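Local coordinates for protein galectin (Xenopus laevis, PDB 3WUD) that binds beta-galactosides such as lactose, and probably laminin, as a proto-type galectin close to but distinct from galectin-1, at residues 41-47 and 63-69; 75-79 and 107-112; 26-30 and 82-88; 78-82 and 102-106. One frame throughout, in Å; residues are numbered along the deposited sequence.

All four contacts belong to one galectin beta-sandwich. Contact 1 pairs strands 43-51 and 60-67 of the six-stranded, sugar-binding sheet; contact 2, centred about 16 Å away, runs from edge strand 70-77 of that sheet across to edge strand 108-112 of the five-stranded sheet, and the two touch where Cys63 pairs with Gln75 and packs on Phe111. Contact 4 lies about 9 Å from contact 2, centre to centre, and shares Asn78 and Val79 with it. Contact 3 follows through Phe82, its centre about 13 Å further on, and its chain loop encloses contact 1. Contacts 2, 4 and 3 follow the chain as it crosses from one sheet to the other, while contact 1 helps form the galactose site.

Contact 1: 41-47 and 63-69; sequences SSNYVIH and CNSKEEN. With GAL (beta-D-galactopyranose), chain B.
Segments 41-47 and 63-69 are antiparallel arms of a hairpin. Tyr44-Lys66 and His47-Asn64 are hydrogen-bonded pairs: Tyr44 N to Lys66 O 2.7 Å, Lys66 N to Tyr44 O 2.9 Å, His47 N to Asn64 O 2.8 Å and Asn64 N to His47 O 2.9 Å. Between them a classic bulge shifts the register by one, Val45 (phi/psi -62/-41) and Ile46 facing Leu37. At the open end Asn43 (chi1 m) takes Glu68 N on OD1 and gives ND2 to Glu68 OE2, both 2.8 Å, and to Asp40; Ser42 O accepts Asn69 N (2.8 Å). Lys66 NZ donates to Ser41 O (2.8 Å) and Asn69 OD1 (2.9 Å); to the Tyr44 ring centroid NZ makes an off-centre cation-pi contact (4.1 Å), CE a CH-pi one (3.7 Å). Toward the connecting loop His47 (chi1 t) hydrogen-bonds Asn36 through ND1 and galactose O4 through NE2 (2.7 Å); Asn64 ND2 gives to galactose O6 (2.9 Å) and Gly72 O, OD1 taking Ser65 N at 2.7 Å. Pairing thus lets two side chains read galactose.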
loop_
_atom_site.group_PDB
_atom_site.type_symbol
_atom_site.label_atom_id
_atom_site.label_comp_id
_atom_site.label_asym_id
_atom_site.label_seq_id
_atom_site.Cartn_x
_atom_site.Cartn_y
_atom_site.Cartn_z
ATOM N N SER A 41 4.393 5.126 -13.328
ATOM C CA SER A 41 5.779 4.698 -13.320
ATOM C C SER A 41 6.680 5.604 -14.166
ATOM O O SER A 41 7.859 5.596 -13.979
ATOM C CB SER A 41 5.898 3.206 -13.743
ATOM O OG SER A 41 5.594 3.011 -15.094
ATOM N N SER A 42 6.105 6.452 -15.018
ATOM C CA SER A 42 6.873 7.361 -15.845
ATOM C C SER A 42 6.897 8.789 -15.363
ATOM O O SER A 42 7.641 9.607 -15.887
ATOM C CB SER A 42 6.359 7.328 -17.341
ATOM O OG SER A 42 6.653 6.035 -17.885
ATOM N N ASN A 43 6.121 9.101 -14.316
ATOM C CA ASN A 43 5.865 10.452 -13.880
ATOM C C ASN A 43 5.875 10.539 -12.328
ATOM O O ASN A 43 4.936 10.195 -11.626
ATOM C CB ASN A 43 4.527 10.922 -14.430
ATOM C CG ASN A 43 4.568 11.145 -15.959
ATOM O OD1 ASN A 43 5.164 12.070 -16.411
ATOM N ND2 ASN A 43 4.072 10.209 -16.705
ATOM N N TYR A 44 7.026 10.947 -11.819
ATOM C CA TYR A 44 7.253 11.075 -10.378
ATOM C C TYR A 44 7.283 12.553 -10.102
ATOM O O TYR A 44 8.173 13.298 -10.531
ATOM C CB TYR A 44 8.556 10.426 -9.905
ATOM C CG TYR A 44 8.835 9.004 -10.282
ATOM C CD1 TYR A 44 7.844 8.023 -10.519
ATOM C CD2 TYR A 44 10.157 8.560 -10.325
ATOM C CE1 TYR A 44 8.167 6.691 -10.825
ATOM C CE2 TYR A 44 10.492 7.223 -10.622
ATOM C CZ TYR A 44 9.516 6.305 -10.855
ATOM O OH TYR A 44 9.948 5.039 -11.151
ATOM N N VAL A 45 6.301 12.995 -9.311
ATOM C CA VAL A 45 6.359 14.290 -8.688
ATOM C C VAL A 45 7.552 14.404 -7.723
ATOM O O VAL A 45 8.194 15.420 -7.670
ATOM C CB VAL A 45 5.011 14.632 -7.957
ATOM C CG1 VAL A 45 5.082 16.043 -7.466
ATOM C CG2 VAL A 45 3.809 14.533 -8.924
ATOM N N ILE A 46 7.819 13.354 -6.963
ATOM C CA ILE A 46 9.098 13.211 -6.171
ATOM C C ILE A 46 9.689 11.792 -6.273
ATOM O O ILE A 46 9.031 10.778 -6.169
ATOM C CB ILE A 46 8.978 13.699 -4.692
ATOM C CG1 ILE A 46 10.374 13.780 -4.026
ATOM C CG2 ILE A 46 8.064 12.788 -3.929
ATOM C CD1 ILE A 46 10.309 14.487 -2.662
ATOM N N HIS A 47 11.021 11.772 -6.462
ATOM C CA HIS A 47 11.886 10.653 -6.297
ATOM C C HIS A 47 12.732 11.070 -5.122
ATOM O O HIS A 47 13.489 12.058 -5.222
ATOM C CB HIS A 47 12.734 10.424 -7.557
ATOM C CG HIS A 47 13.888 9.466 -7.384
ATOM N ND1 HIS A 47 13.731 8.101 -7.330
ATOM C CD2 HIS A 47 15.211 9.700 -7.344
ATOM C CE1 HIS A 47 14.934 7.531 -7.279
ATOM N NE2 HIS A 47 15.834 8.488 -7.341
ATOM N N CYS A 63 16.830 14.350 -4.094
ATOM C CA CYS A 63 15.459 14.309 -4.624
ATOM C C CYS A 63 15.458 14.788 -6.073
ATOM O O CYS A 63 16.275 15.626 -6.500
ATOM C CB CYS A 63 14.562 15.222 -3.825
ATOM S SG CYS A 63 14.328 14.605 -2.109
ATOM N N ASN A 64 14.535 14.255 -6.846
ATOM C CA ASN A 64 14.337 14.731 -8.186
ATOM C C ASN A 64 12.919 14.444 -8.637
ATOM O O ASN A 64 12.175 13.774 -7.964
ATOM C CB ASN A 64 15.312 14.001 -9.128
ATOM C CG ASN A 64 15.665 14.842 -10.371
ATOM O OD1 ASN A 64 14.983 15.739 -10.736
ATOM N ND2 ASN A 64 16.677 14.457 -11.073
ATOM N N SER A 65 12.535 15.012 -9.744
ATOM C CA SER A 65 11.285 14.714 -10.418
ATOM C C SER A 65 11.550 13.866 -11.624
ATOM O O SER A 65 12.677 13.880 -12.167
ATOM C CB SER A 65 10.599 16.029 -10.862
ATOM O OG SER A 65 11.400 16.834 -11.734
ATOM N N LYS A 66 10.518 13.253 -12.185
ATOM C CA LYS A 66 10.690 12.544 -13.433
ATOM C C LYS A 66 9.412 12.783 -14.207
ATOM O O LYS A 66 8.350 12.403 -13.734
ATOM C CB LYS A 66 10.943 11.050 -13.241
ATOM C CG LYS A 66 11.359 10.333 -14.565
ATOM C CD LYS A 66 11.602 8.868 -14.403
ATOM C CE LYS A 66 10.381 8.112 -14.019
ATOM N NZ LYS A 66 10.476 6.663 -14.311
ATOM N N GLU A 67 9.535 13.330 -15.388
ATOM C CA GLU A 67 8.367 13.655 -16.232
ATOM C C GLU A 67 8.548 12.935 -17.552
ATOM O O GLU A 67 9.530 13.156 -18.259
ATOM C CB GLU A 67 8.333 15.145 -16.450
ATOM C CG GLU A 67 7.047 15.663 -17.065
ATOM C CD GLU A 67 6.881 17.167 -16.772
ATOM O OE1 GLU A 67 6.321 17.866 -17.597
ATOM O OE2 GLU A 67 7.330 17.648 -15.690
ATOM N N GLU A 68 7.615 12.075 -17.862
ATOM C CA GLU A 68 7.597 11.246 -19.064
ATOM C C GLU A 68 8.964 10.589 -19.201
ATOM O O GLU A 68 9.610 10.582 -20.293
ATOM C CB GLU A 68 7.138 12.060 -20.311
ATOM C CG GLU A 68 5.620 12.270 -20.305
ATOM C CD GLU A 68 4.805 10.979 -20.500
ATOM O OE1 GLU A 68 4.442 10.715 -21.692
ATOM O OE2 GLU A 68 4.495 10.227 -19.520
ATOM N N ASN A 69 9.345 10.029 -18.070
ATOM C CA ASN A 69 10.657 9.289 -17.972
ATOM C C ASN A 69 11.947 10.071 -18.026
ATOM O O ASN A 69 13.047 9.479 -18.012
ATOM C CB ASN A 69 10.735 8.138 -18.929
ATOM C CG ASN A 69 10.046 6.935 -18.399
ATOM O OD1 ASN A 69 10.073 6.678 -17.178
ATOM N ND2 ASN A 69 9.375 6.234 -19.255
HETATM C C1 GAL B . 20.772 9.053 -10.736
HETATM C C2 GAL B . 20.353 7.659 -10.291
HETATM C C3 GAL B . 18.845 7.421 -10.361
HETATM C C4 GAL B . 18.135 8.600 -9.682
HETATM C C5 GAL B . 18.671 9.922 -10.249
HETATM C C6 GAL B . 18.066 11.175 -9.655
HETATM O O2 GAL B . 20.962 6.688 -11.132
HETATM O O3 GAL B . 18.543 6.147 -9.820
HETATM O O4 GAL B . 18.366 8.559 -8.267
HETATM O O5 GAL B . 20.082 10.082 -10.056
HETATM O O6 GAL B . 18.569 12.374 -10.210
#

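Contact 2: 75-79 and 107-112; sequences QRENV and QEFNFP. With GLC (alpha-D-glucopyranose), chain C.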
loop_
_atom_site.group_PDB
_atom_site.type_symbol
_atom_site.label_atom_id
_atom_site.label_comp_id
_atom_site.label_asym_id
_atom_site.label_seq_id
_atom_site.Cartn_x
_atom_site.Cartn_y
_atom_site.Cartn_z
ATOM N N GLN A 75 17.712 17.955 -6.355
ATOM C CA GLN A 75 17.793 18.738 -5.117
ATOM C C GLN A 75 18.549 17.856 -4.079
ATOM O O GLN A 75 18.211 16.693 -3.847
ATOM C CB GLN A 75 16.394 19.163 -4.651
ATOM C CG GLN A 75 16.417 20.129 -3.500
ATOM C CD GLN A 75 15.020 20.557 -3.090
ATOM O OE1 GLN A 75 14.290 21.184 -3.882
ATOM N NE2 GLN A 75 14.639 20.216 -1.876
ATOM N N ARG A 76 19.630 18.399 -3.527
ATOM C CA ARG A 76 20.443 17.674 -2.572
ATOM C C ARG A 76 20.226 18.219 -1.127
ATOM O O ARG A 76 20.350 19.433 -0.858
ATOM C CB ARG A 76 21.925 17.673 -2.971
ATOM C CG ARG A 76 22.444 16.369 -3.570
ATOM C CD ARG A 76 23.919 16.407 -4.060
ATOM N NE ARG A 76 24.232 15.209 -4.890
ATOM C CZ ARG A 76 23.849 15.032 -6.164
ATOM N NH1 ARG A 76 23.201 16.023 -6.797
ATOM N NH2 ARG A 76 24.167 13.895 -6.838
ATOM N N GLU A 77 19.869 17.321 -0.199
ATOM C CA GLU A 77 19.742 17.686 1.212
ATOM C C GLU A 77 20.816 16.991 2.069
ATOM O O GLU A 77 20.972 15.827 1.931
ATOM C CB GLU A 77 18.339 17.276 1.690
ATOM C CG GLU A 77 17.212 17.844 0.862
ATOM C CD GLU A 77 16.985 19.323 1.073
ATOM O OE1 GLU A 77 17.281 19.867 2.174
ATOM O OE2 GLU A 77 16.453 19.968 0.139
ATOM N N ASN A 78 21.539 17.737 2.923
ATOM C CA ASN A 78 22.450 17.205 3.926
ATOM C C ASN A 78 21.706 16.566 5.140
ATOM O O ASN A 78 22.257 15.771 5.836
ATOM C CB ASN A 78 23.496 18.230 4.476
ATOM C CG ASN A 78 24.448 18.730 3.413
ATOM O OD1 ASN A 78 24.474 18.213 2.300
ATOM N ND2 ASN A 78 25.258 19.743 3.741
ATOM N N VAL A 79 20.429 16.835 5.353
ATOM C CA VAL A 79 19.772 16.156 6.478
ATOM C C VAL A 79 19.753 14.662 6.206
ATOM O O VAL A 79 19.521 14.242 5.073
ATOM C CB VAL A 79 18.356 16.671 6.691
ATOM C CG1 VAL A 79 17.456 16.280 5.566
ATOM C CG2 VAL A 79 17.779 16.097 7.977
ATOM N N GLN A 107 12.921 17.033 11.249
ATOM C CA GLN A 107 13.446 17.843 10.154
ATOM C C GLN A 107 12.538 17.704 8.971
ATOM O O GLN A 107 11.999 16.647 8.773
ATOM C CB GLN A 107 14.865 17.401 9.819
ATOM C CG GLN A 107 15.777 17.679 10.997
ATOM C CD GLN A 107 17.151 18.128 10.546
ATOM O OE1 GLN A 107 17.345 19.292 10.128
ATOM N NE2 GLN A 107 18.115 17.205 10.624
ATOM N N GLU A 108 12.386 18.783 8.212
ATOM C CA GLU A 108 11.447 18.847 7.102
ATOM C C GLU A 108 12.093 19.625 5.950
ATOM O O GLU A 108 12.870 20.575 6.207
ATOM C CB GLU A 108 10.241 19.676 7.501
ATOM C CG GLU A 108 9.283 19.088 8.507
ATOM C CD GLU A 108 8.247 20.122 8.917
ATOM O OE1 GLU A 108 8.317 21.244 8.362
ATOM O OE2 GLU A 108 7.365 19.808 9.746
ATOM N N PHE A 109 11.688 19.350 4.703
ATOM C CA PHE A 109 12.108 20.208 3.605
ATOM C C PHE A 109 11.063 20.129 2.531
ATOM O O PHE A 109 10.215 19.243 2.564
ATOM C CB PHE A 109 13.511 19.804 3.114
ATOM C CG PHE A 109 13.577 18.426 2.455
ATOM C CD1 PHE A 109 13.322 18.257 1.078
ATOM C CD2 PHE A 109 13.929 17.305 3.207
ATOM C CE1 PHE A 109 13.404 16.971 0.505
ATOM C CE2 PHE A 109 14.059 16.044 2.608
ATOM C CZ PHE A 109 13.751 15.874 1.270
ATOM N N ASN A 110 11.042 21.107 1.640
ATOM C CA ASN A 110 10.048 21.146 0.589
ATOM C C ASN A 110 10.721 20.839 -0.706
ATOM O O ASN A 110 11.860 21.227 -0.930
ATOM C CB ASN A 110 9.397 22.527 0.449
ATOM C CG ASN A 110 8.687 22.960 1.707
ATOM O OD1 ASN A 110 8.028 22.173 2.353
ATOM N ND2 ASN A 110 8.872 24.205 2.067
ATOM N N PHE A 111 9.945 20.295 -1.600
ATOM C CA PHE A 111 10.347 19.955 -2.956
ATOM C C PHE A 111 9.306 20.477 -3.936
ATOM O O PHE A 111 8.150 20.185 -3.813
ATOM C CB PHE A 111 10.536 18.419 -3.114
ATOM C CG PHE A 111 11.146 18.021 -4.442
ATOM C CD1 PHE A 111 12.513 18.149 -4.675
ATOM C CD2 PHE A 111 10.344 17.486 -5.450
ATOM C CE1 PHE A 111 13.056 17.798 -5.896
ATOM C CE2 PHE A 111 10.884 17.172 -6.708
ATOM C CZ PHE A 111 12.246 17.319 -6.912
ATOM N N PRO A 112 9.730 21.232 -4.938
ATOM C CA PRO A 112 8.757 21.840 -5.796
ATOM C C PRO A 112 8.007 20.860 -6.694
ATOM O O PRO A 112 8.539 19.845 -7.138
ATOM C CB PRO A 112 9.603 22.812 -6.605
ATOM C CG PRO A 112 10.930 22.218 -6.676
ATOM C CD PRO A 112 11.104 21.526 -5.363
HETATM C C1 GLC C . 24.676 12.284 -11.865
HETATM C C2 GLC C . 24.328 12.213 -10.394
HETATM C C3 GLC C . 23.479 11.064 -9.946
HETATM C C4 GLC C . 22.622 10.438 -11.070
HETATM C C5 GLC C . 23.409 10.183 -12.356
HETATM C C6 GLC C . 22.513 9.933 -13.524
HETATM O O1 GLC C . 25.958 12.796 -12.125
HETATM O O2 GLC C . 25.369 12.467 -9.474
HETATM O O3 GLC C . 22.715 11.559 -8.838
HETATM O O4 GLC C . 22.206 9.226 -10.550
HETATM O O5 GLC C . 24.188 11.282 -12.734
HETATM O O6 GLC C . 23.389 9.675 -14.618
#
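Gln75, Val79 and Phe109 carry most of this contact. The short strands 75-77 and 108-112 run antiparallel at 174°, but their axes stay 9.6 Å apart, so it is side chains that bridge the gap, with no backbone ladder between them. Gln75 gives up the most surface. Its extended side chain (chi1 and chi2 both t) reaches across to put NE2 3.1 Å from Asn110 O in a nearly straight hydrogen bond, and the same NE2 also donates to Glu77 OE2 at 2.7 Å. Its OE1 lies beside Phe111, 3.6 Å from CD1 of that ring, and 3.5 Å from Pro112 CD.

Phe109, buried and with chi1 p, offers a ring face to Glu77: CG of Glu77 sits 3.7 Å from the ring centroid, almost on the normal, a clear CH-pi contact. The bent Glu77 side chain (m, m) thereby lays its methylene on the ring while its carboxylate meets Gln75. Val79 points inward beyond the end of its strand, bringing CG1 to 4.4 Å from Phe109 CD2. Arg76 takes no part in the contact with 107-112; it bonds weakly to the glucose O2 through NH2 and is held by Glu74 and Asp57. Two edge strands, each from a different sheet, are closing one side of the jelly-roll-like galectin sandwich.

Contact 3: 26-30 and 82-88; sequences IPKDA and FQQGAET
Two good hydrogen bonds fix this contact: Ile26 N donates to Ala86 O at 2.9 Å, nearly straight, and Gln84 NE2 reaches Ala30 O at 2.8 Å. Weaker ones surround them. Gly85 N lies 2.7 Å from Ile26 O and 3.4 Å from Pro27 O, and Ala86 N is 3.3 Å from Ile26 O. Gly85 and Ala86 thus both face Ile26 in a G1 beta bulge, Gly85 in the left-handed region (67/39), where a side chain would crowd Lys28. The 26-30 segment leaves strand 19-26 through a type I turn from Pro27 to Ala30, closed by Ala30 N to Pro27 O at 3.1 Å, as the 82-88 segment leads into strand 86-95, the neighbour of 19-26 in the five-stranded sheet of the galectin sandwich. CA atoms of Lys28 and Gly85 come to 3.7 Å. Gln84 (chi1 m, chi2 t) lays CB 3.3 Å from Lys28 O. Inside, Ile26 (m, t) extends CD1 to 3.5 Å from Gln83 O, 3.9 Å from Thr88 CG2 and 4.1 Å from Phe82 CB.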
loop_
_atom_site.group_PDB
_atom_site.type_symbol
_atom_site.label_atom_id
_atom_site.label_comp_id
_atom_site.label_asym_id
_atom_site.label_seq_id
_atom_site.Cartn_x
_atom_site.Cartn_y
_atom_site.Cartn_z
ATOM N N ILE A 26 15.146 -0.481 6.597
ATOM C CA ILE A 26 16.275 -0.322 5.730
ATOM C C ILE A 26 17.235 -1.490 6.019
ATOM O O ILE A 26 17.716 -1.542 7.119
ATOM C CB ILE A 26 17.012 0.985 5.978
ATOM C CG1 ILE A 26 16.107 2.200 5.827
ATOM C CG2 ILE A 26 18.169 1.097 5.032
ATOM C CD1 ILE A 26 16.608 3.434 6.550
ATOM N N PRO A 27 17.489 -2.365 5.037
ATOM C CA PRO A 27 18.454 -3.455 5.133
ATOM C C PRO A 27 19.831 -2.984 5.630
ATOM O O PRO A 27 20.319 -1.860 5.356
ATOM C CB PRO A 27 18.557 -3.989 3.697
ATOM C CG PRO A 27 17.323 -3.470 2.982
ATOM C CD PRO A 27 16.979 -2.210 3.650
ATOM N N LYS A 28 20.493 -3.885 6.351
ATOM C CA LYS A 28 21.729 -3.508 7.042
ATOM C C LYS A 28 22.854 -3.128 6.040
ATOM O O LYS A 28 23.800 -2.357 6.376
ATOM C CB LYS A 28 22.163 -4.699 7.957
ATOM C CG LYS A 28 23.542 -4.529 8.600
ATOM C CD LYS A 28 23.601 -3.203 9.388
ATOM C CE LYS A 28 24.473 -3.264 10.639
ATOM N NZ LYS A 28 24.037 -2.167 11.569
ATOM N N ASP A 29 22.770 -3.662 4.843
ATOM C CA ASP A 29 23.788 -3.397 3.822
ATOM C C ASP A 29 23.282 -2.482 2.683
ATOM O O ASP A 29 23.848 -2.497 1.589
ATOM C CB ASP A 29 24.200 -4.711 3.200
ATOM C CG ASP A 29 23.057 -5.402 2.505
ATOM O OD1 ASP A 29 21.881 -4.971 2.677
ATOM O OD2 ASP A 29 23.340 -6.393 1.802
ATOM N N ALA A 30 22.233 -1.684 2.961
ATOM C CA ALA A 30 21.645 -0.791 1.960
ATOM C C ALA A 30 22.651 0.283 1.548
ATOM O O ALA A 30 23.223 0.951 2.384
ATOM C CB ALA A 30 20.395 -0.138 2.553
ATOM N N PHE A 82 18.890 8.690 8.874
ATOM C CA PHE A 82 18.663 7.291 8.572
ATOM C C PHE A 82 19.843 6.429 9.041
ATOM O O PHE A 82 20.931 6.926 9.153
ATOM C CB PHE A 82 18.380 7.093 7.053
ATOM C CG PHE A 82 17.343 8.023 6.502
ATOM C CD1 PHE A 82 16.005 7.738 6.662
ATOM C CD2 PHE A 82 17.710 9.147 5.737
ATOM C CE1 PHE A 82 15.068 8.602 6.183
ATOM C CE2 PHE A 82 16.768 9.986 5.215
ATOM C CZ PHE A 82 15.454 9.697 5.435
ATOM N N GLN A 83 19.554 5.175 9.432
ATOM C CA GLN A 83 20.556 4.150 9.706
ATOM C C GLN A 83 20.218 2.884 8.957
ATOM O O GLN A 83 19.062 2.493 8.817
ATOM C CB GLN A 83 20.597 3.801 11.215
ATOM C CG GLN A 83 20.194 4.967 12.106
ATOM C CD GLN A 83 20.436 4.750 13.599
ATOM O OE1 GLN A 83 20.205 3.662 14.145
ATOM N NE2 GLN A 83 20.880 5.812 14.272
ATOM N N GLN A 84 21.260 2.204 8.514
ATOM C CA GLN A 84 21.135 0.916 7.893
ATOM C C GLN A 84 20.762 -0.078 8.971
ATOM O O GLN A 84 21.175 0.086 10.121
ATOM C CB GLN A 84 22.473 0.485 7.269
ATOM C CG GLN A 84 22.918 1.328 6.084
ATOM C CD GLN A 84 24.415 1.242 5.860
ATOM O OE1 GLN A 84 25.174 1.445 6.801
ATOM N NE2 GLN A 84 24.848 0.932 4.641
ATOM N N GLY A 85 19.937 -1.052 8.621
ATOM C CA GLY A 85 19.439 -2.015 9.604
ATOM C C GLY A 85 18.505 -1.473 10.674
ATOM O O GLY A 85 18.560 -1.904 11.850
ATOM N N ALA A 86 17.630 -0.556 10.269
ATOM C CA ALA A 86 16.701 0.088 11.161
ATOM C C ALA A 86 15.435 0.461 10.417
ATOM O O ALA A 86 15.456 0.639 9.204
ATOM C CB ALA A 86 17.302 1.356 11.740
ATOM N N GLU A 87 14.378 0.663 11.195
ATOM C CA GLU A 87 13.134 1.225 10.712
ATOM C C GLU A 87 13.235 2.741 10.529
ATOM O O GLU A 87 14.016 3.422 11.238
ATOM C CB GLU A 87 12.016 0.888 11.709
ATOM C CG GLU A 87 10.616 0.896 11.120
ATOM C CD GLU A 87 9.654 -0.001 11.910
ATOM O OE1 GLU A 87 9.564 0.155 13.128
ATOM O OE2 GLU A 87 9.023 -0.881 11.329
ATOM N N THR A 88 12.501 3.258 9.544
ATOM C CA THR A 88 12.350 4.677 9.366
ATOM C C THR A 88 10.904 4.971 8.985
ATOM O O THR A 88 10.242 4.093 8.532
ATOM C CB THR A 88 13.328 5.243 8.335
ATOM O OG1 THR A 88 13.262 6.683 8.409
ATOM C CG2 THR A 88 12.992 4.707 6.916
#

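Contact 4: 78-82 and 102-106; sequences NVFPF and KLSDG
Leu103 is the bump here, and the hollow that takes it is lined by Val79, Pro81 and Phe82. The 78-82 segment is irregular chain leaving strand 70-77; the 102-106 segment carries strand 98-103 into a type I turn from Leu103 to Gly106, closed by Gly106 N to Leu103 O at 3.0 Å. Backbones stay well apart, the nearest CA atoms being Pro81 and Asp105 at 6.7 Å, and no direct hydrogen bond crosses.

Set Leu103 with chi1 m and chi2 t. Its CD1 then lies 3.8 Å from Val79 CG1 (Val79 chi1 p) and 3.9 Å from Pro81 CD, while CD2 meets Phe82 CZ at 3.9 Å, so the fork of the leucine divides between the two aliphatic neighbours and the phenyl tip. Phe82 (chi1 m) brings its ring in from the side; Phe48 and Ile90 also pack on both Leu103 and Phe82, tying the pocket into the interior between the two sheets of the sandwich. Farther out, Pro81 has CB 3.6 Å from Asp105 OD1 and 4.3 Å from Ser104 OG. Asp105 turns OD2 to Gln107 N. One water spans the opening, 3.0 Å from Pro81 O, to which it donates, and 2.5 Å from Ser104 OG. Cohesion across this contact is therefore chiefly apolar, with a single water bridging polar atoms at its exposed margin.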
loop_
_atom_site.group_PDB
_atom_site.type_symbol
_atom_site.label_atom_id
_atom_site.label_comp_id
_atom_site.label_asym_id
_atom_site.label_seq_id
_atom_site.Cartn_x
_atom_site.Cartn_y
_atom_site.Cartn_z
ATOM N N ASN A 78 21.539 17.737 2.923
ATOM C CA ASN A 78 22.450 17.205 3.926
ATOM C C ASN A 78 21.706 16.566 5.140
ATOM O O ASN A 78 22.257 15.771 5.836
ATOM C CB ASN A 78 23.496 18.230 4.476
ATOM C CG ASN A 78 24.448 18.730 3.413
ATOM O OD1 ASN A 78 24.474 18.213 2.300
ATOM N ND2 ASN A 78 25.258 19.743 3.741
ATOM N N VAL A 79 20.429 16.835 5.353
ATOM C CA VAL A 79 19.772 16.156 6.478
ATOM C C VAL A 79 19.753 14.662 6.206
ATOM O O VAL A 79 19.521 14.242 5.073
ATOM C CB VAL A 79 18.356 16.671 6.691
ATOM C CG1 VAL A 79 17.456 16.280 5.566
ATOM C CG2 VAL A 79 17.779 16.097 7.977
ATOM N N PHE A 80 19.976 13.856 7.243
ATOM C CA PHE A 80 20.071 12.406 7.052
ATOM C C PHE A 80 19.888 11.638 8.348
ATOM O O PHE A 80 20.859 11.105 8.904
ATOM C CB PHE A 80 21.427 12.063 6.440
ATOM C CG PHE A 80 21.463 10.746 5.708
ATOM C CD1 PHE A 80 21.037 10.667 4.393
ATOM C CD2 PHE A 80 21.980 9.578 6.277
ATOM C CE1 PHE A 80 21.079 9.461 3.693
ATOM C CE2 PHE A 80 21.960 8.356 5.605
ATOM C CZ PHE A 80 21.507 8.300 4.274
ATOM N N PRO A 81 18.666 11.531 8.804
ATOM C CA PRO A 81 18.383 10.774 10.040
ATOM C C PRO A 81 18.210 9.276 9.836
ATOM O O PRO A 81 17.353 8.660 10.499
ATOM C CB PRO A 81 17.036 11.321 10.420
ATOM C CG PRO A 81 16.395 11.565 9.115
ATOM C CD PRO A 81 17.460 12.137 8.246
ATOM N N PHE A 82 18.890 8.690 8.874
ATOM C CA PHE A 82 18.663 7.291 8.572
ATOM C C PHE A 82 19.843 6.429 9.041
ATOM O O PHE A 82 20.931 6.926 9.153
ATOM C CB PHE A 82 18.380 7.093 7.053
ATOM C CG PHE A 82 17.343 8.023 6.502
ATOM C CD1 PHE A 82 16.005 7.738 6.662
ATOM C CD2 PHE A 82 17.710 9.147 5.737
ATOM C CE1 PHE A 82 15.068 8.602 6.183
ATOM C CE2 PHE A 82 16.768 9.986 5.215
ATOM C CZ PHE A 82 15.454 9.697 5.435
ATOM N N LYS A 102 8.546 15.227 5.570
ATOM C CA LYS A 102 8.708 15.306 7.076
ATOM C C LYS A 102 9.366 14.031 7.565
ATOM O O LYS A 102 8.865 12.914 7.366
ATOM C CB LYS A 102 7.320 15.497 7.750
ATOM C CG LYS A 102 6.424 16.528 7.147
ATOM C CD LYS A 102 5.103 16.599 7.922
ATOM C CE LYS A 102 4.031 17.315 7.149
ATOM N NZ LYS A 102 2.692 16.851 7.589
ATOM N N LEU A 103 10.516 14.186 8.225
ATOM C CA LEU A 103 11.333 13.133 8.681
ATOM C C LEU A 103 11.054 12.854 10.174
ATOM O O LEU A 103 10.464 13.720 10.899
ATOM C CB LEU A 103 12.777 13.471 8.440
ATOM C CG LEU A 103 13.104 13.761 6.954
ATOM C CD1 LEU A 103 14.525 14.235 6.811
ATOM C CD2 LEU A 103 12.792 12.539 6.090
ATOM N N SER A 104 11.497 11.671 10.585
ATOM C CA SER A 104 11.231 11.084 11.896
ATOM C C SER A 104 11.808 11.887 13.036
ATOM O O SER A 104 11.295 11.819 14.133
ATOM C CB SER A 104 11.817 9.649 11.975
ATOM O OG SER A 104 13.254 9.620 11.710
ATOM N N ASP A 105 12.872 12.629 12.796
ATOM C CA ASP A 105 13.507 13.480 13.796
ATOM C C ASP A 105 12.991 14.926 13.788
ATOM O O ASP A 105 13.605 15.810 14.326
ATOM C CB ASP A 105 15.062 13.422 13.621
ATOM C CG ASP A 105 15.543 14.140 12.356
ATOM O OD1 ASP A 105 16.755 14.483 12.210
ATOM O OD2 ASP A 105 14.696 14.420 11.493
ATOM N N GLY A 106 11.857 15.180 13.127
ATOM C CA GLY A 106 11.314 16.477 13.017
ATOM C C GLY A 106 11.814 17.379 11.895
ATOM O O GLY A 106 11.202 18.427 11.638
HETATM O O HOH W 1 14.404 8.060 10.152
#